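Local coordinates for protein DHC, diheme cytochrome c (Rhodobacter sphaeroides, PDB 2FW5) that carries two covalently bound c-type hemes and probably passes electrons to or from partner proteins such as the sphaeroides heme protein SHP, at residues 38-43 with 90-95. Sequence-based numbering, arbitrary orientation.
Sequences ARSWTA and TDTPLR. With HEC (heme c), chain C.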
loop_
_atom_site.group_PDB
_atom_site.type_symbol
_atom_site.label_atom_id
_atom_site.label_comp_id
_atom_site.label_asym_id
_atom_site.label_seq_id
_atom_site.Cartn_x
_atom_site.Cartn_y
_atom_site.Cartn_z
ATOM N N ALA A 38 8.996 5.942 -2.027
ATOM C CA ALA A 38 9.812 4.938 -2.735
ATOM C C ALA A 38 10.614 4.017 -1.824
ATOM O O ALA A 38 10.724 2.776 -2.080
ATOM C CB ALA A 38 10.757 5.618 -3.692
ATOM N N ARG A 39 11.228 4.596 -0.798
ATOM C CA ARG A 39 11.978 3.761 0.156
ATOM C C ARG A 39 11.165 2.622 0.800
ATOM O O ARG A 39 11.729 1.515 1.029
ATOM C CB ARG A 39 12.666 4.621 1.240
ATOM C CG ARG A 39 11.726 5.443 2.117
ATOM C CD ARG A 39 12.499 6.567 2.896
ATOM N NE ARG A 39 11.589 7.388 3.698
ATOM C CZ ARG A 39 10.999 8.524 3.269
ATOM N NH1 ARG A 39 11.159 8.982 2.021
ATOM N NH2 ARG A 39 10.279 9.248 4.129
ATOM N N SER A 40 9.894 2.898 1.137
ATOM C CA SER A 40 9.004 1.866 1.714
ATOM C C SER A 40 8.751 0.690 0.732
ATOM O O SER A 40 8.837 -0.458 1.125
ATOM C CB SER A 40 7.676 2.492 2.111
ATOM O OG SER A 40 7.875 3.314 3.261
ATOM N N TRP A 41 8.435 1.003 -0.536
ATOM C CA TRP A 41 8.320 -0.012 -1.607
ATOM C C TRP A 41 9.591 -0.813 -1.833
ATOM O O TRP A 41 9.536 -2.006 -1.922
ATOM C CB TRP A 41 7.850 0.596 -2.916
ATOM C CG TRP A 41 6.457 1.208 -2.877
ATOM C CD1 TRP A 41 6.106 2.480 -3.227
ATOM C CD2 TRP A 41 5.244 0.531 -2.547
ATOM N NE1 TRP A 41 4.742 2.656 -3.107
ATOM C CE2 TRP A 41 4.179 1.487 -2.688
ATOM C CE3 TRP A 41 4.931 -0.797 -2.113
ATOM C CZ2 TRP A 41 2.834 1.169 -2.436
ATOM C CZ3 TRP A 41 3.609 -1.119 -1.873
ATOM C CH2 TRP A 41 2.554 -0.134 -2.065
ATOM N N THR A 42 10.745 -0.159 -1.895
ATOM C CA THR A 42 12.009 -0.893 -1.944
ATOM C C THR A 42 12.210 -1.889 -0.822
ATOM O O THR A 42 12.619 -3.078 -1.068
ATOM C CB THR A 42 13.166 0.159 -2.008
ATOM O OG1 THR A 42 12.932 0.941 -3.161
ATOM C CG2 THR A 42 14.535 -0.520 -2.317
ATOM N N ALA A 43 11.985 -1.422 0.401
ATOM C CA ALA A 43 12.164 -2.268 1.579
ATOM C C ALA A 43 11.198 -3.501 1.509
ATOM O O ALA A 43 11.612 -4.666 1.724
ATOM C CB ALA A 43 11.914 -1.439 2.862
ATOM N N THR A 90 13.436 10.309 7.793
ATOM C CA THR A 90 13.945 9.052 8.389
ATOM C C THR A 90 12.885 8.006 8.688
ATOM O O THR A 90 13.258 6.922 9.100
ATOM C CB THR A 90 14.736 9.258 9.682
ATOM O OG1 THR A 90 13.919 10.035 10.566
ATOM C CG2 THR A 90 16.034 10.105 9.452
ATOM N N ASP A 91 11.597 8.281 8.488
ATOM C CA ASP A 91 10.617 7.173 8.600
ATOM C C ASP A 91 10.604 6.369 7.291
ATOM O O ASP A 91 10.508 6.945 6.213
ATOM C CB ASP A 91 9.185 7.679 8.805
ATOM C CG ASP A 91 9.034 8.623 9.977
ATOM O OD1 ASP A 91 9.728 8.409 11.007
ATOM O OD2 ASP A 91 8.218 9.604 9.956
ATOM N N THR A 92 10.631 5.039 7.402
ATOM C CA THR A 92 10.386 4.139 6.275
ATOM C C THR A 92 9.221 3.206 6.713
ATOM O O THR A 92 9.445 2.065 7.160
ATOM C CB THR A 92 11.699 3.406 5.965
ATOM O OG1 THR A 92 12.686 4.365 5.596
ATOM C CG2 THR A 92 11.624 2.441 4.700
ATOM N N PRO A 93 7.974 3.705 6.663
ATOM C CA PRO A 93 6.850 2.866 7.139
ATOM C C PRO A 93 6.662 1.625 6.230
ATOM O O PRO A 93 6.807 1.775 5.020
ATOM C CB PRO A 93 5.654 3.810 7.041
ATOM C CG PRO A 93 5.970 4.743 5.946
ATOM C CD PRO A 93 7.502 5.034 6.204
ATOM N N LEU A 94 6.285 0.457 6.745
ATOM C CA LEU A 94 6.091 -0.678 5.834
ATOM C C LEU A 94 4.594 -0.936 5.606
ATOM O O LEU A 94 4.214 -1.794 4.810
ATOM C CB LEU A 94 6.836 -1.920 6.347
ATOM C CG LEU A 94 8.389 -1.755 6.425
ATOM C CD1 LEU A 94 9.087 -3.125 6.689
ATOM C CD2 LEU A 94 8.945 -1.128 5.112
ATOM N N ARG A 95 3.762 -0.216 6.364
ATOM C CA ARG A 95 2.316 -0.340 6.259
ATOM C C ARG A 95 1.736 1.028 5.910
ATOM O O ARG A 95 2.004 2.028 6.597
ATOM C CB ARG A 95 1.690 -0.771 7.601
ATOM C CG ARG A 95 1.925 -2.271 7.971
ATOM C CD ARG A 95 1.160 -2.715 9.237
ATOM N NE ARG A 95 1.267 -4.152 9.493
ATOM C CZ ARG A 95 0.436 -5.083 8.971
ATOM N NH1 ARG A 95 -0.543 -4.718 8.177
ATOM N NH2 ARG A 95 0.580 -6.374 9.248
HETATM FE FE HEC C . 1.170 -8.001 0.890
HETATM C CHA HEC C . 0.248 -6.556 3.828
HETATM C CHB HEC C . 2.265 -4.942 -0.306
HETATM C CHC HEC C . 1.809 -9.427 -2.195
HETATM C CHD HEC C . 0.284 -11.190 2.114
HETATM N NA HEC C . 1.249 -6.038 1.669
HETATM C C1A HEC C . 0.786 -5.695 2.882
HETATM C C2A HEC C . 1.023 -4.264 3.034
HETATM C C3A HEC C . 1.565 -3.822 1.888
HETATM C C4A HEC C . 1.733 -4.947 0.996
HETATM C CMA HEC C . 1.990 -2.383 1.543
HETATM C CAA HEC C . 0.648 -3.469 4.336
HETATM C CBA HEC C . -0.850 -3.282 4.232
HETATM C CGA HEC C . -1.208 -2.245 5.354
HETATM O O1A HEC C . -0.904 -1.058 5.219
HETATM O O2A HEC C . -1.775 -2.597 6.397
HETATM N NB HEC C . 1.898 -7.283 -0.927
HETATM C C1B HEC C . 2.351 -6.006 -1.159
HETATM C C2B HEC C . 2.913 -6.000 -2.479
HETATM C C3B HEC C . 2.793 -7.224 -3.011
HETATM C C4B HEC C . 2.141 -8.066 -2.037
HETATM C CMB HEC C . 3.562 -4.728 -3.055
HETATM C CAB HEC C . 3.306 -7.737 -4.388
HETATM C CBB HEC C . 4.669 -7.866 -4.611
HETATM N NC HEC C . 1.078 -9.971 0.090
HETATM C C1C HEC C . 1.338 -10.282 -1.216
HETATM C C2C HEC C . 1.065 -11.720 -1.367
HETATM C C3C HEC C . 0.649 -12.213 -0.156
HETATM C C4C HEC C . 0.651 -11.102 0.778
HETATM C CMC HEC C . 1.237 -12.421 -2.718
HETATM C CAC HEC C . 0.211 -13.654 0.291
HETATM C CBC HEC C . 0.983 -14.747 -0.017
HETATM N ND HEC C . 0.418 -8.790 2.693
HETATM C C1D HEC C . 0.113 -10.133 2.983
HETATM C C2D HEC C . -0.360 -10.243 4.350
HETATM C C3D HEC C . -0.377 -8.804 4.880
HETATM C C4D HEC C . 0.108 -7.954 3.788
HETATM C CMD HEC C . -0.793 -11.546 5.101
HETATM C CAD HEC C . -0.850 -8.393 6.294
HETATM C CBD HEC C . -2.302 -7.888 6.153
HETATM C CGD HEC C . -2.848 -7.499 7.541
HETATM O O1D HEC C . -2.075 -7.039 8.434
HETATM O O2D HEC C . -4.061 -7.655 7.752
#
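R39 sets its CG between its own backbone N and carbonyl carbon (chi1 61°) and then runs extended to NE, a course that lays the guanidinium edge against the backbone carbonyl of D91. Two nitrogens grip that one oxygen side-on: R39 NE to D91 O is 2.8 Å with an N-H...O angle of 159°, and R39 NH2 to the same oxygen is 3.1 Å and more bent. The oxygen lies close to the guanidinium plane, so both N-H groups converge on it from the edge. On the way, R39 CD passes 3.5 Å from T92 OG1, the two side chains crossing at a slant. With an alanine here, D91 O would probably lose both donors, and T92 the aliphatic chain lying against it. The next residue, S40, is buried and sets OG beside its backbone N (chi1 -71°), where it donates to P93 O at 2.6 Å, in the carbonyl plane and on a lone pair. The hydroxyl thereby ties helix 38-45 to the irregular loop preceding helix 100-106, a link within the dihaem cytochrome c family region whose two sides both supply heme-pocket residues: W41 from the helix, L94 and R95 from the loop. A43 CB and L94 CD2 add an apolar touch at 3.7 Å. On the heme side, W41 brings CZ3 to 3.8 Å from the heme methyl CMB, while R95 reaches both propionates: R95 NH1 bonds to O2A and O1D, and R95 NH2 to heme O1D at 2.9 Å. That bridging by one guanidinium would be expected to offset the propionate charges, and S97, S120 and S122 also hydrogen-bond to this heme.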